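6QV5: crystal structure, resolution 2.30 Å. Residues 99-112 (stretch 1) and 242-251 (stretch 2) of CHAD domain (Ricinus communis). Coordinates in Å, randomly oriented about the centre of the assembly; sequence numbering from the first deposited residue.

Stretch 1 (99-112) RDWDVLLASTLPRI
Stretch 2, residues 242-251: GRHNDLVVAG

Residues 99-112 and 242-251 of this CHAD domain meet as two helical segments that cross steeply, their N-to-C directions 109° apart and their axes 10.1 Å apart at closest approach. Stretch 2 is helical throughout (phi/psi near -65/-40). Stretch 1 is helical from Arg99, includes a wider pi-type turn at 104-108, and then enters a type I beta turn from Leu109 to Ile112. The register is set by three CA-CA separations: Asp100 to Val249 at 7.6 Å, Leu104 to Ala250 at 6.0 Å and Thr108 to Leu247 at 6.8 Å. The contact is small, 354 Å² summed over both sides, and no direct hydrogen bond crosses it.

Thr108, which loses the most area, is the centre of the packing. Its CA-CB bond points toward stretch 2, with chi1 at -24°, between the standard wells. The methyl CG2 lies 3.7 Å from Ala250 CB, 3.9 Å from Asp246 O and 4.3 Å from Leu247 CD1. The hydroxyl serves a polar link instead: one water lies 2.7 Å from Thr108 OG1 and donates to Asp246 O, also at 2.7 Å. Threonine thus combines a methyl for apolar packing with a hydroxyl that reaches the opposing backbone through water. Asp246 O also accepts from Ala250 N at 3.0 Å, within its own helix. In the wider turn, Val103 O receives both Ser107 N (2.8 Å) and Thr108 N (3.1 Å), while Leu109 N donates to Leu104 O at 2.8 Å.

Asp246 points toward stretch 1 with chi1 m (-71°) and chi2 near -6°. Its OD2 approaches Val103 CG1 at 3.7 Å, a van der Waals contact to a t valine (170°).

Ala250, buried and directed sideways, touches both Thr108 and Leu104. Its small methyl suits the close backbone approach, 6.0 Å between Ala250 CA and Leu104 CA. The CA-CB bond of Leu104 is also sideways, but its tp side chain (170°, 66°) brings Leu104 CD1 to 3.8 Å from Ala250 CB. Leu247 likewise starts sideways, and chi1 -98° with chi2 56° carries its end nearer to Thr108.

The periphery is looser. Val249, toward stretch 1 and t at 164°, places CG1 4.2 Å from CG of Asp100, an m rotamer. Beyond the helix, Arg111 (chi1 57°, chi2 -175°, chi3 68°) folds back so that its NE donates to Ser107 O at 3.0 Å; its NH1 lies 4.3 Å from Arg243 CG, which approaches the guanidinium obliquely. This is contact with the aliphatic part of Arg243, whose own guanidinium is hydrogen-bonded elsewhere in the structure.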

# COMPACT_ATOMS: atom_id res chain seq x y z
N ARG A 99 -4.74 -3.77 9.63
CA ARG A 99 -5.33 -2.81 8.69
C ARG A 99 -6.58 -3.39 8.02
O ARG A 99 -7.61 -2.71 7.97
CB ARG A 99 -4.28 -2.33 7.66
CG ARG A 99 -4.80 -1.37 6.57
CD ARG A 99 -5.22 -0.01 7.10
NE ARG A 99 -5.85 0.80 6.06
CZ ARG A 99 -6.69 1.80 6.29
NH1 ARG A 99 -7.04 2.12 7.54
NH2 ARG A 99 -7.21 2.49 5.28
N ASP A 100 -6.49 -4.65 7.52
CA ASP A 100 -7.59 -5.39 6.87
C ASP A 100 -8.85 -5.43 7.73
O ASP A 100 -9.95 -5.18 7.21
CB ASP A 100 -7.15 -6.82 6.51
CG ASP A 100 -6.23 -6.96 5.31
OD1 ASP A 100 -5.96 -5.94 4.64
OD2 ASP A 100 -5.79 -8.10 5.03
N TRP A 101 -8.70 -5.71 9.04
CA TRP A 101 -9.82 -5.76 9.99
C TRP A 101 -10.37 -4.38 10.33
O TRP A 101 -11.55 -4.26 10.65
CB TRP A 101 -9.45 -6.56 11.24
CG TRP A 101 -9.48 -8.04 11.01
CD1 TRP A 101 -8.45 -8.83 10.60
CD2 TRP A 101 -10.63 -8.89 11.06
NE1 TRP A 101 -8.87 -10.13 10.45
CE2 TRP A 101 -10.21 -10.19 10.72
CE3 TRP A 101 -11.98 -8.68 11.40
CZ2 TRP A 101 -11.09 -11.29 10.71
CZ3 TRP A 101 -12.85 -9.76 11.39
CH2 TRP A 101 -12.40 -11.05 11.05
N ASP A 102 -9.53 -3.33 10.25
CA ASP A 102 -9.94 -1.95 10.52
C ASP A 102 -10.75 -1.38 9.35
O ASP A 102 -11.67 -0.60 9.58
CB ASP A 102 -8.72 -1.06 10.83
CG ASP A 102 -8.72 -0.42 12.21
OD1 ASP A 102 -9.72 -0.59 12.95
OD2 ASP A 102 -7.72 0.25 12.55
N VAL A 103 -10.39 -1.76 8.09
CA VAL A 103 -11.08 -1.35 6.86
C VAL A 103 -12.48 -1.97 6.85
O VAL A 103 -13.46 -1.27 6.57
CB VAL A 103 -10.26 -1.69 5.57
CG1 VAL A 103 -11.08 -1.47 4.30
CG2 VAL A 103 -8.96 -0.88 5.52
N LEU A 104 -12.57 -3.28 7.19
CA LEU A 104 -13.82 -4.04 7.27
C LEU A 104 -14.80 -3.40 8.26
O LEU A 104 -15.98 -3.28 7.94
CB LEU A 104 -13.51 -5.52 7.65
CG LEU A 104 -14.69 -6.45 8.02
CD1 LEU A 104 -15.62 -6.70 6.84
CD2 LEU A 104 -14.18 -7.77 8.55
N LEU A 105 -14.30 -2.97 9.43
CA LEU A 105 -15.10 -2.36 10.49
C LEU A 105 -15.59 -0.93 10.18
O LEU A 105 -16.76 -0.63 10.42
CB LEU A 105 -14.30 -2.39 11.82
CG LEU A 105 -14.99 -1.86 13.08
CD1 LEU A 105 -16.00 -2.86 13.63
CD2 LEU A 105 -13.97 -1.52 14.15
N ALA A 106 -14.69 -0.05 9.69
CA ALA A 106 -14.99 1.36 9.43
C ALA A 106 -15.53 1.70 8.03
O ALA A 106 -16.23 2.70 7.89
CB ALA A 106 -13.76 2.20 9.73
N SER A 107 -15.19 0.90 7.00
CA SER A 107 -15.59 1.19 5.63
C SER A 107 -16.49 0.15 4.96
O SER A 107 -17.47 0.53 4.32
CB SER A 107 -14.35 1.45 4.77
OG SER A 107 -14.68 1.72 3.41
N THR A 108 -16.15 -1.15 5.06
CA THR A 108 -16.89 -2.22 4.37
C THR A 108 -18.21 -2.61 5.05
O THR A 108 -19.21 -2.77 4.34
CB THR A 108 -16.00 -3.43 4.12
OG1 THR A 108 -14.63 -3.02 4.09
CG2 THR A 108 -16.33 -4.12 2.81
N LEU A 109 -18.24 -2.79 6.39
CA LEU A 109 -19.47 -3.15 7.10
C LEU A 109 -20.51 -2.01 7.22
O LEU A 109 -21.69 -2.31 7.08
CB LEU A 109 -19.20 -3.77 8.48
CG LEU A 109 -18.81 -5.24 8.51
CD1 LEU A 109 -18.05 -5.57 9.76
CD2 LEU A 109 -20.03 -6.15 8.40
N PRO A 110 -20.14 -0.71 7.47
CA PRO A 110 -21.17 0.34 7.60
C PRO A 110 -22.04 0.61 6.37
O PRO A 110 -23.14 1.14 6.53
CB PRO A 110 -20.36 1.58 7.99
CG PRO A 110 -19.09 1.06 8.55
CD PRO A 110 -18.79 -0.14 7.71
N ARG A 111 -21.57 0.24 5.15
CA ARG A 111 -22.35 0.45 3.92
C ARG A 111 -23.44 -0.63 3.71
O ARG A 111 -24.18 -0.56 2.72
CB ARG A 111 -21.44 0.64 2.67
CG ARG A 111 -20.46 -0.49 2.38
CD ARG A 111 -19.54 -0.16 1.21
NE ARG A 111 -18.61 0.93 1.53
CZ ARG A 111 -17.85 1.56 0.64
NH1 ARG A 111 -17.89 1.23 -0.64
NH2 ARG A 111 -17.04 2.54 1.03
N ILE A 112 -23.57 -1.58 4.66
CA ILE A 112 -24.59 -2.63 4.66
C ILE A 112 -25.78 -2.12 5.49
O ILE A 112 -25.62 -1.86 6.69
CB ILE A 112 -24.04 -3.99 5.18
CG1 ILE A 112 -22.78 -4.44 4.40
CG2 ILE A 112 -25.13 -5.08 5.15
CD1 ILE A 112 -21.88 -5.47 5.11
N GLY A 242 -9.49 -0.55 -5.77
CA GLY A 242 -9.37 -0.76 -4.33
C GLY A 242 -10.71 -0.97 -3.65
O GLY A 242 -10.79 -1.73 -2.69
N ARG A 243 -11.76 -0.31 -4.17
CA ARG A 243 -13.15 -0.40 -3.69
C ARG A 243 -13.66 -1.85 -3.84
O ARG A 243 -14.20 -2.40 -2.88
CB ARG A 243 -14.05 0.59 -4.46
CG ARG A 243 -15.54 0.48 -4.15
CD ARG A 243 -16.43 1.07 -5.25
NE ARG A 243 -16.22 0.44 -6.56
CZ ARG A 243 -16.81 -0.68 -6.97
NH1 ARG A 243 -17.67 -1.32 -6.18
NH2 ARG A 243 -16.56 -1.16 -8.17
N HIS A 244 -13.45 -2.45 -5.03
CA HIS A 244 -13.84 -3.83 -5.33
C HIS A 244 -12.97 -4.82 -4.57
O HIS A 244 -13.45 -5.90 -4.20
CB HIS A 244 -13.78 -4.09 -6.85
CG HIS A 244 -14.36 -5.41 -7.25
ND1 HIS A 244 -15.71 -5.54 -7.54
CD2 HIS A 244 -13.77 -6.62 -7.37
CE1 HIS A 244 -15.89 -6.82 -7.84
NE2 HIS A 244 -14.75 -7.51 -7.74
N ASN A 245 -11.69 -4.46 -4.32
CA ASN A 245 -10.73 -5.27 -3.57
C ASN A 245 -11.12 -5.38 -2.10
O ASN A 245 -10.98 -6.46 -1.52
CB ASN A 245 -9.31 -4.70 -3.72
CG ASN A 245 -8.25 -5.46 -2.96
OD1 ASN A 245 -8.08 -6.67 -3.12
ND2 ASN A 245 -7.53 -4.75 -2.10
N ASP A 246 -11.62 -4.28 -1.49
CA ASP A 246 -12.07 -4.25 -0.10
C ASP A 246 -13.24 -5.22 0.12
O ASP A 246 -13.29 -5.89 1.15
CB ASP A 246 -12.48 -2.82 0.32
CG ASP A 246 -11.33 -1.84 0.48
OD1 ASP A 246 -10.15 -2.27 0.38
OD2 ASP A 246 -11.60 -0.64 0.72
N LEU A 247 -14.13 -5.32 -0.88
CA LEU A 247 -15.30 -6.20 -0.90
C LEU A 247 -14.89 -7.68 -0.89
O LEU A 247 -15.45 -8.46 -0.12
CB LEU A 247 -16.14 -5.89 -2.15
CG LEU A 247 -17.37 -4.97 -2.04
CD1 LEU A 247 -17.03 -3.60 -1.45
CD2 LEU A 247 -17.97 -4.75 -3.41
N VAL A 248 -13.89 -8.06 -1.72
CA VAL A 248 -13.41 -9.45 -1.82
C VAL A 248 -12.57 -9.84 -0.58
O VAL A 248 -12.60 -11.01 -0.19
CB VAL A 248 -12.71 -9.76 -3.18
CG1 VAL A 248 -11.29 -9.21 -3.25
CG2 VAL A 248 -12.74 -11.25 -3.50
N VAL A 249 -11.86 -8.88 0.04
CA VAL A 249 -11.06 -9.11 1.26
C VAL A 249 -12.03 -9.37 2.43
O VAL A 249 -11.81 -10.30 3.20
CB VAL A 249 -10.04 -7.95 1.53
CG1 VAL A 249 -9.50 -7.99 2.96
CG2 VAL A 249 -8.89 -7.98 0.53
N ALA A 250 -13.12 -8.58 2.49
CA ALA A 250 -14.19 -8.69 3.49
C ALA A 250 -14.82 -10.09 3.50
O ALA A 250 -15.01 -10.66 4.57
CB ALA A 250 -15.26 -7.64 3.22
N GLY A 251 -15.10 -10.62 2.30
CA GLY A 251 -15.66 -11.95 2.11
C GLY A 251 -14.73 -13.06 2.59
O GLY A 251 -15.19 -14.05 3.15
O HOH W 1 -12.96 -5.13 3.72